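Local coordinates for mandelate racemase/muconate lactonizing enzyme-like protein (Rubrobacter xylanophilus DSM 9941, PDB 3CYJ) that is of unknown function but belongs to the mandelate racemase/muconate lactonizing enzyme family, within the enolase superfamily, and is modelled with a bound sodium ion, at residues I37-H42 / V102-I107; L49-G54 / R324-L329; G248-T253 / V271-G276. All blocks are in the same frame, centred on the assembly; numbering follows the deposited sequence.

Contact 1: residues I37-H42 / V102-I107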
ATOM      1  N   ILE A  37     -21.610  15.724  35.388  1.00 38.88           N
ATOM      2  CA  ILE A  37     -20.919  16.902  35.853  1.00 38.17           C
ATOM      3  C   ILE A  37     -21.533  18.083  35.119  1.00 39.12           C
ATOM      4  O   ILE A  37     -21.658  18.038  33.903  1.00 39.36           O
ATOM      5  CB  ILE A  37     -19.375  16.812  35.659  1.00 37.59           C
ATOM      6  CG1 ILE A  37     -18.807  15.572  36.382  1.00 38.43           C
ATOM      7  CG2 ILE A  37     -18.700  18.095  36.139  1.00 34.81           C
ATOM      8  CD1 ILE A  37     -18.909  14.262  35.559  1.00 39.35           C
ATOM      9  N   LEU A  38     -21.912  19.133  35.856  1.00 40.03           N
ATOM     10  CA  LEU A  38     -22.730  20.189  35.281  1.00 41.26           C
ATOM     11  C   LEU A  38     -21.988  21.507  35.359  1.00 41.81           C
ATOM     12  O   LEU A  38     -21.489  21.871  36.430  1.00 42.67           O
ATOM     13  CB  LEU A  38     -24.103  20.301  36.007  1.00 42.12           C
ATOM     14  CG  LEU A  38     -24.995  21.467  35.440  1.00 42.79           C
ATOM     15  CD1 LEU A  38     -25.683  21.138  34.076  1.00 37.83           C
ATOM     16  CD2 LEU A  38     -25.974  21.891  36.485  1.00 43.06           C
ATOM     17  N   VAL A  39     -21.875  22.195  34.230  1.00 41.67           N
ATOM     18  CA  VAL A  39     -21.257  23.503  34.208  1.00 42.65           C
ATOM     19  C   VAL A  39     -22.324  24.563  33.934  1.00 43.87           C
ATOM     20  O   VAL A  39     -23.207  24.381  33.049  1.00 42.76           O
ATOM     21  CB  VAL A  39     -20.102  23.567  33.143  1.00 43.84           C
ATOM     22  CG1 VAL A  39     -19.467  24.966  33.034  1.00 41.27           C
ATOM     23  CG2 VAL A  39     -19.039  22.493  33.446  1.00 41.97           C
ATOM     24  N   GLU A  40     -22.277  25.645  34.714  1.00 44.97           N
ATOM     25  CA  GLU A  40     -23.115  26.789  34.384  1.00 47.58           C
ATOM     26  C   GLU A  40     -22.271  27.983  34.114  1.00 47.89           C
ATOM     27  O   GLU A  40     -21.388  28.360  34.945  1.00 47.65           O
ATOM     28  CB  GLU A  40     -24.173  27.088  35.443  1.00 47.97           C
ATOM     29  CG  GLU A  40     -25.085  25.882  35.692  1.00 53.30           C
ATOM     30  CD  GLU A  40     -26.294  26.263  36.551  1.00 60.13           C
ATOM     31  OE1 GLU A  40     -26.201  27.351  37.163  1.00 63.60           O
ATOM     32  OE2 GLU A  40     -27.315  25.511  36.607  1.00 58.37           O
ATOM     33  N   ALA A  41     -22.535  28.558  32.935  1.00 47.75           N
ATOM     34  CA  ALA A  41     -21.830  29.749  32.490  1.00 48.45           C
ATOM     35  C   ALA A  41     -22.733  30.967  32.574  1.00 48.75           C
ATOM     36  O   ALA A  41     -23.818  31.000  31.958  1.00 48.62           O
ATOM     37  CB  ALA A  41     -21.303  29.590  31.084  1.00 48.12           C
ATOM     38  N   HIS A  42     -22.258  31.956  33.332  1.00 48.78           N
ATOM     39  CA  HIS A  42     -22.991  33.184  33.624  1.00 48.81           C
ATOM     40  C   HIS A  42     -22.344  34.274  32.852  1.00 48.76           C
ATOM     41  O   HIS A  42     -21.114  34.431  32.951  1.00 49.07           O
ATOM     42  CB  HIS A  42     -22.859  33.528  35.108  1.00 49.11           C
ATOM     43  CG  HIS A  42     -23.640  32.619  35.992  1.00 49.89           C
ATOM     44  ND1 HIS A  42     -23.145  31.410  36.432  1.00 53.61           N
ATOM     45  CD2 HIS A  42     -24.900  32.710  36.478  1.00 52.23           C
ATOM     46  CE1 HIS A  42     -24.063  30.795  37.166  1.00 54.14           C
ATOM     47  NE2 HIS A  42     -25.139  31.561  37.208  1.00 53.58           N
ATOM     48  N   VAL A 102     -13.612  19.885  28.859  1.00 37.26           N
ATOM     49  CA  VAL A 102     -13.755  20.846  27.744  1.00 36.55           C
ATOM     50  C   VAL A 102     -15.166  20.779  27.108  1.00 36.89           C
ATOM     51  O   VAL A 102     -15.788  21.796  26.821  1.00 37.54           O
ATOM     52  CB  VAL A 102     -12.670  20.649  26.652  1.00 36.44           C
ATOM     53  CG1 VAL A 102     -13.026  21.455  25.432  1.00 36.85           C
ATOM     54  CG2 VAL A 102     -11.272  21.108  27.153  1.00 33.55           C
ATOM     55  N   SER A 103     -15.683  19.579  26.912  1.00 36.72           N
ATOM     56  CA  SER A 103     -16.982  19.389  26.269  1.00 37.64           C
ATOM     57  C   SER A 103     -18.117  20.044  27.062  1.00 38.61           C
ATOM     58  O   SER A 103     -18.945  20.776  26.507  1.00 39.19           O
ATOM     59  CB  SER A 103     -17.264  17.882  26.145  1.00 37.98           C
ATOM     60  OG  SER A 103     -16.329  17.300  25.254  1.00 37.89           O
ATOM     61  N   ALA A 104     -18.165  19.748  28.358  1.00 38.91           N
ATOM     62  CA  ALA A 104     -19.178  20.303  29.253  1.00 39.66           C
ATOM     63  C   ALA A 104     -19.116  21.818  29.215  1.00 39.75           C
ATOM     64  O   ALA A 104     -20.141  22.466  29.103  1.00 41.25           O
ATOM     65  CB  ALA A 104     -18.934  19.810  30.703  1.00 38.80           C
ATOM     66  N   VAL A 105     -17.911  22.381  29.320  1.00 39.13           N
ATOM     67  CA  VAL A 105     -17.747  23.822  29.267  1.00 38.50           C
ATOM     68  C   VAL A 105     -18.174  24.431  27.901  1.00 39.84           C
ATOM     69  O   VAL A 105     -18.861  25.445  27.849  1.00 40.35           O
ATOM     70  CB  VAL A 105     -16.328  24.225  29.578  1.00 37.80           C
ATOM     71  CG1 VAL A 105     -16.177  25.733  29.432  1.00 38.39           C
ATOM     72  CG2 VAL A 105     -15.966  23.842  30.993  1.00 36.82           C
ATOM     73  N   ASP A 106     -17.796  23.776  26.804  1.00 39.68           N
ATOM     74  CA  ASP A 106     -18.164  24.229  25.480  1.00 39.57           C
ATOM     75  C   ASP A 106     -19.695  24.255  25.241  1.00 39.04           C
ATOM     76  O   ASP A 106     -20.204  25.123  24.565  1.00 37.24           O
ATOM     77  CB  ASP A 106     -17.489  23.341  24.440  1.00 39.58           C
ATOM     78  CG  ASP A 106     -17.798  23.789  23.004  1.00 40.64           C
ATOM     79  OD1 ASP A 106     -17.140  24.736  22.487  1.00 42.25           O
ATOM     80  OD2 ASP A 106     -18.673  23.158  22.387  1.00 37.37           O
ATOM     81  N   ILE A 107     -20.397  23.259  25.762  1.00 38.25           N
ATOM     82  CA  ILE A 107     -21.817  23.151  25.600  1.00 38.80           C
ATOM     83  C   ILE A 107     -22.491  24.256  26.402  1.00 40.56           C
ATOM     84  O   ILE A 107     -23.459  24.854  25.946  1.00 40.78           O
ATOM     85  CB  ILE A 107     -22.312  21.783  26.105  1.00 38.90           C
ATOM     86  CG1 ILE A 107     -21.723  20.645  25.245  1.00 37.78           C
ATOM     87  CG2 ILE A 107     -23.822  21.716  26.143  1.00 36.36           C
ATOM     88  CD1 ILE A 107     -21.865  19.312  25.888  1.00 32.48           C
TER
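Val39 meets Ala104 and Val105 where a strand lies against a helix in the N-terminal domain, the one that enolase superfamily proteins carry ahead of the barrel. The contact is purely apolar and is carried by one methyl group. CG2 of Val39 lies 3.8 Å from CB of Ala104, close to van der Waals distance. The same CG2 is 4.2 Å from CG2 of Val105, a slightly looser touch. The two valines meet at a slant, each offering its CG2 branch. In Val39 the other branch, CG1, stands anti to the backbone N (chi1 177°). That leaves CG2 beside the N, on the side where the helix runs. The small side chain of Ala104 lets the helix backbone come near: the CA atoms of Val39 and Val105 are 6.1 Å apart. All three residues are buried.

The packing thins quickly along the strand. Ala41 also points its CB at the helix, but CB stays 5.8 Å from the carbonyl O of Val105. Leu38 and Glu40 point the other way. Leu38 is still buried, whereas Glu40 and His42 are partly exposed to solvent.

Strand 33-43 is an inner strand of the antiparallel sheet, paired with strands 8-26 and 46-53. Helix 97-116 covers it at Val39, and Val105 also packs on Met85 of helix 78-88 and on Val62 and Leu66 of helix 57-70.

Contact 2: residues L49-G54 / R324-L329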
ATOM      1  N   LEU A  49     -26.112  26.333  30.352  1.00 47.30           N
ATOM      2  CA  LEU A  49     -25.601  25.131  30.958  1.00 47.33           C
ATOM      3  C   LEU A  49     -25.165  24.038  29.951  1.00 46.35           C
ATOM      4  O   LEU A  49     -25.686  23.936  28.828  1.00 44.30           O
ATOM      5  CB  LEU A  49     -26.522  24.658  32.086  1.00 48.18           C
ATOM      6  CG  LEU A  49     -27.474  23.506  31.871  1.00 51.06           C
ATOM      7  CD1 LEU A  49     -28.845  23.862  32.610  1.00 50.62           C
ATOM      8  CD2 LEU A  49     -27.576  23.290  30.372  1.00 51.97           C
ATOM      9  N   GLY A  50     -24.147  23.284  30.371  1.00 45.65           N
ATOM     10  CA  GLY A  50     -23.615  22.147  29.639  1.00 43.73           C
ATOM     11  C   GLY A  50     -23.275  21.076  30.655  1.00 43.65           C
ATOM     12  O   GLY A  50     -23.082  21.399  31.842  1.00 43.71           O
ATOM     13  N   TYR A  51     -23.217  19.810  30.227  1.00 41.92           N
ATOM     14  CA  TYR A  51     -22.847  18.752  31.152  1.00 41.76           C
ATOM     15  C   TYR A  51     -22.053  17.642  30.462  1.00 41.69           C
ATOM     16  O   TYR A  51     -21.961  17.607  29.234  1.00 41.31           O
ATOM     17  CB  TYR A  51     -24.097  18.159  31.814  1.00 40.94           C
ATOM     18  CG  TYR A  51     -25.114  17.613  30.805  1.00 42.90           C
ATOM     19  CD1 TYR A  51     -25.060  16.296  30.429  1.00 39.91           C
ATOM     20  CD2 TYR A  51     -26.133  18.439  30.239  1.00 42.53           C
ATOM     21  CE1 TYR A  51     -25.945  15.769  29.530  1.00 44.60           C
ATOM     22  CE2 TYR A  51     -27.050  17.912  29.294  1.00 45.35           C
ATOM     23  CZ  TYR A  51     -26.938  16.553  28.956  1.00 47.08           C
ATOM     24  OH  TYR A  51     -27.787  15.915  28.072  1.00 47.58           O
ATOM     25  N   THR A  52     -21.485  16.733  31.257  1.00 41.35           N
ATOM     26  CA  THR A  52     -20.896  15.530  30.687  1.00 41.50           C
ATOM     27  C   THR A  52     -21.210  14.426  31.667  1.00 42.47           C
ATOM     28  O   THR A  52     -21.696  14.712  32.767  1.00 44.30           O
ATOM     29  CB  THR A  52     -19.340  15.705  30.432  1.00 41.46           C
ATOM     30  OG1 THR A  52     -18.845  14.626  29.624  1.00 40.77           O
ATOM     31  CG2 THR A  52     -18.538  15.842  31.765  1.00 36.59           C
ATOM     32  N   TYR A  53     -21.017  13.173  31.277  1.00 42.17           N
ATOM     33  CA  TYR A  53     -21.170  12.036  32.193  1.00 42.66           C
ATOM     34  C   TYR A  53     -19.776  11.412  32.361  1.00 42.66           C
ATOM     35  O   TYR A  53     -19.085  11.152  31.370  1.00 42.75           O
ATOM     36  CB  TYR A  53     -22.128  10.997  31.625  1.00 41.75           C
ATOM     37  CG  TYR A  53     -23.531  11.528  31.473  1.00 45.41           C
ATOM     38  CD1 TYR A  53     -24.383  11.610  32.584  1.00 46.90           C
ATOM     39  CD2 TYR A  53     -24.009  11.962  30.245  1.00 46.72           C
ATOM     40  CE1 TYR A  53     -25.659  12.104  32.480  1.00 46.10           C
ATOM     41  CE2 TYR A  53     -25.310  12.457  30.115  1.00 47.61           C
ATOM     42  CZ  TYR A  53     -26.130  12.514  31.252  1.00 48.38           C
ATOM     43  OH  TYR A  53     -27.423  12.966  31.193  1.00 47.01           O
ATOM     44  N   GLY A  54     -19.346  11.188  33.594  1.00 42.86           N
ATOM     45  CA  GLY A  54     -17.994  10.689  33.789  1.00 43.48           C
ATOM     46  C   GLY A  54     -17.650  10.717  35.257  1.00 43.30           C
ATOM     47  O   GLY A  54     -18.548  10.674  36.083  1.00 43.33           O
ATOM     48  N   ARG A 324     -33.193   9.007  31.296  1.00 44.17           N
ATOM     49  CA  ARG A 324     -33.756   8.966  32.653  1.00 45.26           C
ATOM     50  C   ARG A 324     -33.139  10.011  33.592  1.00 44.60           C
ATOM     51  O   ARG A 324     -33.846  10.757  34.235  1.00 45.41           O
ATOM     52  CB  ARG A 324     -33.598   7.556  33.223  1.00 45.62           C
ATOM     53  CG  ARG A 324     -33.984   7.376  34.692  1.00 48.38           C
ATOM     54  CD  ARG A 324     -33.801   5.876  35.075  1.00 50.70           C
ATOM     55  NE  ARG A 324     -34.192   5.638  36.455  1.00 50.17           N
ATOM     56  CZ  ARG A 324     -33.375   5.738  37.494  1.00 51.77           C
ATOM     57  NH1 ARG A 324     -32.087   6.023  37.317  1.00 48.05           N
ATOM     58  NH2 ARG A 324     -33.854   5.548  38.720  1.00 49.67           N
ATOM     59  N   VAL A 325     -31.815  10.089  33.662  1.00 44.11           N
ATOM     60  CA  VAL A 325     -31.143  11.122  34.473  1.00 42.59           C
ATOM     61  C   VAL A 325     -31.498  12.548  34.015  1.00 43.11           C
ATOM     62  O   VAL A 325     -31.588  13.456  34.826  1.00 42.22           O
ATOM     63  CB  VAL A 325     -29.597  10.902  34.449  1.00 42.77           C
ATOM     64  CG1 VAL A 325     -28.783  12.175  34.849  1.00 40.96           C
ATOM     65  CG2 VAL A 325     -29.211   9.705  35.305  1.00 43.17           C
ATOM     66  N   GLU A 326     -31.646  12.757  32.707  1.00 44.01           N
ATOM     67  CA  GLU A 326     -31.973  14.081  32.196  1.00 45.11           C
ATOM     68  C   GLU A 326     -33.422  14.504  32.584  1.00 45.58           C
ATOM     69  O   GLU A 326     -33.616  15.635  32.964  1.00 44.58           O
ATOM     70  CB  GLU A 326     -31.666  14.187  30.687  1.00 44.61           C
ATOM     71  CG  GLU A 326     -30.161  14.305  30.397  1.00 47.52           C
ATOM     72  CD  GLU A 326     -29.678  13.680  29.045  1.00 48.35           C
ATOM     73  OE1 GLU A 326     -30.486  13.480  28.116  1.00 45.23           O
ATOM     74  OE2 GLU A 326     -28.457  13.418  28.912  1.00 50.76           O
ATOM     75  N   ARG A 327     -34.397  13.585  32.517  1.00 46.71           N
ATOM     76  CA  ARG A 327     -35.788  13.877  32.879  1.00 49.11           C
ATOM     77  C   ARG A 327     -35.917  14.111  34.380  1.00 51.02           C
ATOM     78  O   ARG A 327     -36.741  14.912  34.830  1.00 52.77           O
ATOM     79  CB  ARG A 327     -36.759  12.735  32.460  1.00 49.33           C
ATOM     80  N   LEU A 328     -35.118  13.389  35.155  1.00 51.65           N
ATOM     81  CA  LEU A 328     -35.093  13.495  36.585  1.00 52.03           C
ATOM     82  C   LEU A 328     -34.479  14.813  37.030  1.00 52.10           C
ATOM     83  O   LEU A 328     -34.940  15.406  38.000  1.00 51.67           O
ATOM     84  CB  LEU A 328     -34.250  12.338  37.111  1.00 53.19           C
ATOM     85  CG  LEU A 328     -34.173  11.963  38.595  1.00 57.40           C
ATOM     86  CD1 LEU A 328     -35.567  11.751  39.246  1.00 60.08           C
ATOM     87  CD2 LEU A 328     -33.302  10.694  38.767  1.00 60.62           C
ATOM     88  N   LEU A 329     -33.449  15.292  36.319  1.00 51.84           N
ATOM     89  CA  LEU A 329     -32.718  16.489  36.759  1.00 51.04           C
ATOM     90  C   LEU A 329     -33.092  17.806  36.080  1.00 51.12           C
ATOM     91  O   LEU A 329     -32.820  18.881  36.627  1.00 50.78           O
ATOM     92  CB  LEU A 329     -31.201  16.290  36.657  1.00 51.37           C
ATOM     93  CG  LEU A 329     -30.462  15.251  37.478  1.00 49.54           C
ATOM     94  CD1 LEU A 329     -29.027  15.601  37.359  1.00 51.76           C
ATOM     95  CD2 LEU A 329     -30.872  15.273  38.936  1.00 52.10           C
TER
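Strand 49-53 and helix 324-329 run at 140° to each other, with their axes 12.1 Å apart at the closest, so long side chains bridge the gap. Tyr51, Tyr53 and Glu326 do most of this, and Val325 adds an apolar touch. All four are buried. The contact joins the two domains of the enolase superfamily fold. Within this chain the strand is an outermost one of the N-terminal domain's sheet. The helix follows strand 313-319, the last of the parallel strands of the modified TIM barrel.

The centre is a single carboxylate oxygen, Glu326 OE2, held by two tyrosine hydroxyls. The Glu326 chain bends at chi2 (149°), which brings OE2 to both hydroxyls. Tyr53 OH donates the shorter bond, 2.5 Å to Glu326 OE2. It meets that oxygen on the anti side, 24° out of the carboxylate plane. Tyr51 OH adds a weak hydrogen bond of 2.7 Å to Glu326 OE2. The tyrosines alternate with Thr52 on the strand, and both rings project from the same side of it. The Tyr51 side chain crosses that of Glu326 at about a right angle, whereas Tyr53 comes in at a slant.

The other oxygen of Glu326, OE1, accepts a hydrogen bond from Ala301 N in the first turn of helix 300-306. This helix end may favour the charged carboxylate. The ring of Tyr53 also stacks with His322. Val325 comes from the opposite direction to Tyr53 and meets its ring at the edge, in the ring plane, with CG1 of Val325 3.9 Å from CE1 of Tyr53.

Contact 3: residues G248-T253 / V271-G276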
ATOM      1  N   GLY A 248     -16.738   4.455  17.597  1.00 42.93           N
ATOM      2  CA  GLY A 248     -16.335   5.837  17.722  1.00 46.90           C
ATOM      3  C   GLY A 248     -16.407   6.638  19.000  1.00 50.32           C
ATOM      4  O   GLY A 248     -15.868   7.775  19.043  1.00 52.05           O
ATOM      5  N   GLU A 249     -17.060   6.147  20.041  1.00 51.66           N
ATOM      6  CA  GLU A 249     -17.065   6.963  21.294  1.00 54.26           C
ATOM      7  C   GLU A 249     -15.743   7.439  21.966  1.00 54.93           C
ATOM      8  O   GLU A 249     -15.755   8.430  22.689  1.00 55.18           O
ATOM      9  CB  GLU A 249     -17.917   6.319  22.365  1.00 54.30           C
ATOM     10  CG  GLU A 249     -17.642   4.828  22.543  1.00 56.77           C
ATOM     11  CD  GLU A 249     -18.260   4.307  23.796  1.00 59.45           C
ATOM     12  OE1 GLU A 249     -18.705   3.132  23.842  1.00 62.96           O
ATOM     13  OE2 GLU A 249     -18.309   5.105  24.753  1.00 61.57           O
ATOM     14  N   TYR A 250     -14.616   6.775  21.758  1.00 55.22           N
ATOM     15  CA  TYR A 250     -13.459   7.129  22.583  1.00 54.97           C
ATOM     16  C   TYR A 250     -12.384   7.972  21.938  1.00 55.71           C
ATOM     17  O   TYR A 250     -11.341   8.143  22.534  1.00 56.98           O
ATOM     18  CB  TYR A 250     -12.818   5.876  23.169  1.00 54.47           C
ATOM     19  CG  TYR A 250     -13.796   5.052  23.992  1.00 54.38           C
ATOM     20  CD1 TYR A 250     -14.329   5.551  25.185  1.00 52.02           C
ATOM     21  CD2 TYR A 250     -14.202   3.791  23.571  1.00 49.36           C
ATOM     22  CE1 TYR A 250     -15.234   4.778  25.947  1.00 50.85           C
ATOM     23  CE2 TYR A 250     -15.088   3.031  24.324  1.00 47.96           C
ATOM     24  CZ  TYR A 250     -15.601   3.525  25.502  1.00 47.60           C
ATOM     25  OH  TYR A 250     -16.500   2.776  26.225  1.00 48.00           O
ATOM     26  N   GLU A 251     -12.610   8.522  20.747  1.00 55.77           N
ATOM     27  CA  GLU A 251     -11.553   9.276  20.084  1.00 55.34           C
ATOM     28  C   GLU A 251     -11.541  10.665  20.625  1.00 55.47           C
ATOM     29  O   GLU A 251     -12.585  11.163  21.061  1.00 56.04           O
ATOM     30  CB  GLU A 251     -11.778   9.298  18.556  1.00 55.96           C
ATOM     31  CG  GLU A 251     -11.498   7.958  17.895  1.00 53.90           C
ATOM     32  CD  GLU A 251     -12.542   6.978  18.212  1.00 54.59           C
ATOM     33  OE1 GLU A 251     -13.684   7.448  18.378  1.00 56.59           O
ATOM     34  OE2 GLU A 251     -12.234   5.760  18.315  1.00 55.54           O
ATOM     35  N   TRP A 252     -10.368  11.299  20.599  1.00 55.38           N
ATOM     36  CA  TRP A 252     -10.283  12.661  21.116  0.50 55.21           C
ATOM     37  C   TRP A 252      -9.402  13.560  20.173  1.00 55.81           C
ATOM     38  O   TRP A 252      -9.109  14.717  20.463  1.00 56.35           O
ATOM     39  CB  TRP A 252      -9.875  12.650  22.630  0.50 54.51           C
ATOM     40  CG  TRP A 252     -10.235  11.303  23.461  0.50 51.72           C
ATOM     41  CD1 TRP A 252      -9.584  10.088  23.370  0.50 49.49           C
ATOM     42  CD2 TRP A 252     -11.275  11.103  24.466  0.50 47.20           C
ATOM     43  NE1 TRP A 252     -10.157   9.167  24.235  0.50 46.24           N
ATOM     44  CE2 TRP A 252     -11.185   9.762  24.910  0.50 45.24           C
ATOM     45  CE3 TRP A 252     -12.274  11.915  25.007  0.50 46.98           C
ATOM     46  CZ2 TRP A 252     -12.043   9.229  25.882  0.50 45.61           C
ATOM     47  CZ3 TRP A 252     -13.134  11.370  25.972  0.50 45.14           C
ATOM     48  CH2 TRP A 252     -13.019  10.039  26.383  0.50 44.18           C
ATOM     49  N   THR A 253      -9.000  13.035  19.027  1.00 56.05           N
ATOM     50  CA  THR A 253      -8.425  13.923  18.018  1.00 56.10           C
ATOM     51  C   THR A 253      -9.241  13.743  16.718  1.00 55.91           C
ATOM     52  O   THR A 253      -9.921  12.730  16.532  1.00 55.65           O
ATOM     53  CB  THR A 253      -6.901  13.693  17.721  1.00 56.49           C
ATOM     54  OG1 THR A 253      -6.724  12.501  16.957  1.00 57.96           O
ATOM     55  CG2 THR A 253      -5.982  13.656  18.980  1.00 57.07           C
ATOM     56  N   VAL A 271     -21.141  13.878  21.968  1.00 37.90           N
ATOM     57  CA  VAL A 271     -20.981  15.328  22.160  1.00 39.38           C
ATOM     58  C   VAL A 271     -20.358  15.711  23.540  1.00 39.11           C
ATOM     59  O   VAL A 271     -19.727  16.783  23.688  1.00 40.02           O
ATOM     60  CB  VAL A 271     -22.334  16.095  21.935  1.00 39.43           C
ATOM     61  CG1 VAL A 271     -23.211  15.986  23.126  1.00 40.86           C
ATOM     62  CG2 VAL A 271     -22.109  17.534  21.661  1.00 39.95           C
ATOM     63  N   THR A 272     -20.476  14.829  24.522  1.00 38.44           N
ATOM     64  CA  THR A 272     -19.944  15.143  25.844  1.00 38.75           C
ATOM     65  C   THR A 272     -18.488  14.681  26.000  1.00 40.12           C
ATOM     66  O   THR A 272     -17.895  14.771  27.070  1.00 39.97           O
ATOM     67  CB  THR A 272     -20.878  14.624  26.984  1.00 39.22           C
ATOM     68  OG1 THR A 272     -20.799  13.199  27.101  1.00 36.86           O
ATOM     69  CG2 THR A 272     -22.343  15.046  26.729  1.00 36.82           C
ATOM     70  N   ARG A 273     -17.889  14.230  24.902  1.00 40.97           N
ATOM     71  CA  ARG A 273     -16.526  13.721  24.977  1.00 41.57           C
ATOM     72  C   ARG A 273     -15.644  14.230  23.870  1.00 41.95           C
ATOM     73  O   ARG A 273     -14.448  14.370  24.066  1.00 42.31           O
ATOM     74  CB  ARG A 273     -16.527  12.207  24.890  1.00 41.58           C
ATOM     75  CG  ARG A 273     -17.096  11.509  26.062  1.00 43.81           C
ATOM     76  CD  ARG A 273     -17.150  10.099  25.726  1.00 46.32           C
ATOM     77  NE  ARG A 273     -17.322   9.311  26.905  1.00 56.13           N
ATOM     78  CZ  ARG A 273     -17.669   8.035  26.867  1.00 61.66           C
ATOM     79  NH1 ARG A 273     -17.869   7.446  25.675  1.00 60.93           N
ATOM     80  NH2 ARG A 273     -17.799   7.352  28.009  1.00 63.28           N
ATOM     81  N   CYS A 274     -16.239  14.490  22.705  1.00 41.72           N
ATOM     82  CA  CYS A 274     -15.482  14.730  21.500  1.00 42.37           C
ATOM     83  C   CYS A 274     -15.192  16.193  21.350  1.00 42.09           C
ATOM     84  O   CYS A 274     -14.831  16.652  20.258  1.00 42.71           O
ATOM     85  CB  CYS A 274     -16.273  14.252  20.274  1.00 42.51           C
ATOM     86  SG  CYS A 274     -17.753  15.262  20.003  1.00 44.75           S
ATOM     87  N   GLY A 275     -15.396  16.956  22.408  1.00 41.38           N
ATOM     88  CA  GLY A 275     -15.038  18.381  22.328  1.00 41.48           C
ATOM     89  C   GLY A 275     -16.248  19.289  22.258  1.00 41.35           C
ATOM     90  O   GLY A 275     -16.140  20.471  21.908  1.00 41.75           O
ATOM     91  N   GLY A 276     -17.394  18.737  22.612  1.00 40.76           N
ATOM     92  CA  GLY A 276     -18.580  19.547  22.752  1.00 41.66           C
ATOM     93  C   GLY A 276     -19.173  19.894  21.392  1.00 41.66           C
ATOM     94  O   GLY A 276     -18.981  19.178  20.407  1.00 40.91           O
TER
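NH1 of Arg273 donates a hydrogen bond of 2.6 Å to OE2 of Glu249, part of a salt bridge. The N-H...O angle is 149°. Glu249 OE2 uses its anti lone pair and lies only 5° out of the guanidinium plane. The carboxylate and the guanidinium are nearly coplanar. The two side chains run alongside each other in the same direction, so Arg273 NH1 also comes within 3.5 Å of Glu249 CB, which lies at the guanidinium edge. The Arg273 chain is extended from CG to NE, which carries the charge across to the other loop. A second acid, Asp270, forms a long and weak ion pair with NH1.

Both segments are loops that follow parallel strands of the TIM barrel, 244-247 and 266-269, at the end where the metal sits. Residues Gly248 to Glu251 form a type I beta turn. Glu249 lies in this turn, and the nearest atom of its side chain is about 3 Å from the bound sodium ion, whose site is formed by Asp194, Glu221 and Glu222. A glycerol, probably from the crystallisation liquor, is about 4 Å from that side chain at the nearest atoms.

The Tyr250 ring lies beside the guanidinium, tilted 35° to it, with CD1 over one guanidinium face. Its CE1 is 3.8 Å from Arg273 NH1. The Tyr250 side chain also packs on Arg90 of the second subunit. CG of Glu249 sits 3.6 Å above one face of the Tyr250 ring, near its rim. Trp252 was modelled in two conformers, so its contacts are less certain. In one of them its CZ3 is 3.7 Å from Arg273 CB, and the carbonyl O of Arg273 lies at the indole edge. Arg273 also touches Met100 of helix 97-116.

The three contacts form a connected path from the N-terminal domain to the metal site. Contacts 1 and 2 are about 11 Å apart between centres and share a sheet, where Val39 N is hydrogen-bonded to Gly50 O at 2.8 Å. Contact 3 is reached from both. Ser103 OG of contact 1 lies 3.0 Å from Gly275 N, and Thr52 OG1 of contact 2 lies 2.7 Å from Thr272 O, each a hydrogen bond between the domains. Between centres, contact 3 is about 15 Å from contact 1 and about 17 Å from contact 2. Contact 3 borders the sodium ion through Glu249, while the Tyr53 side chain in contact 2 is about 13 Å from it at the nearest atoms.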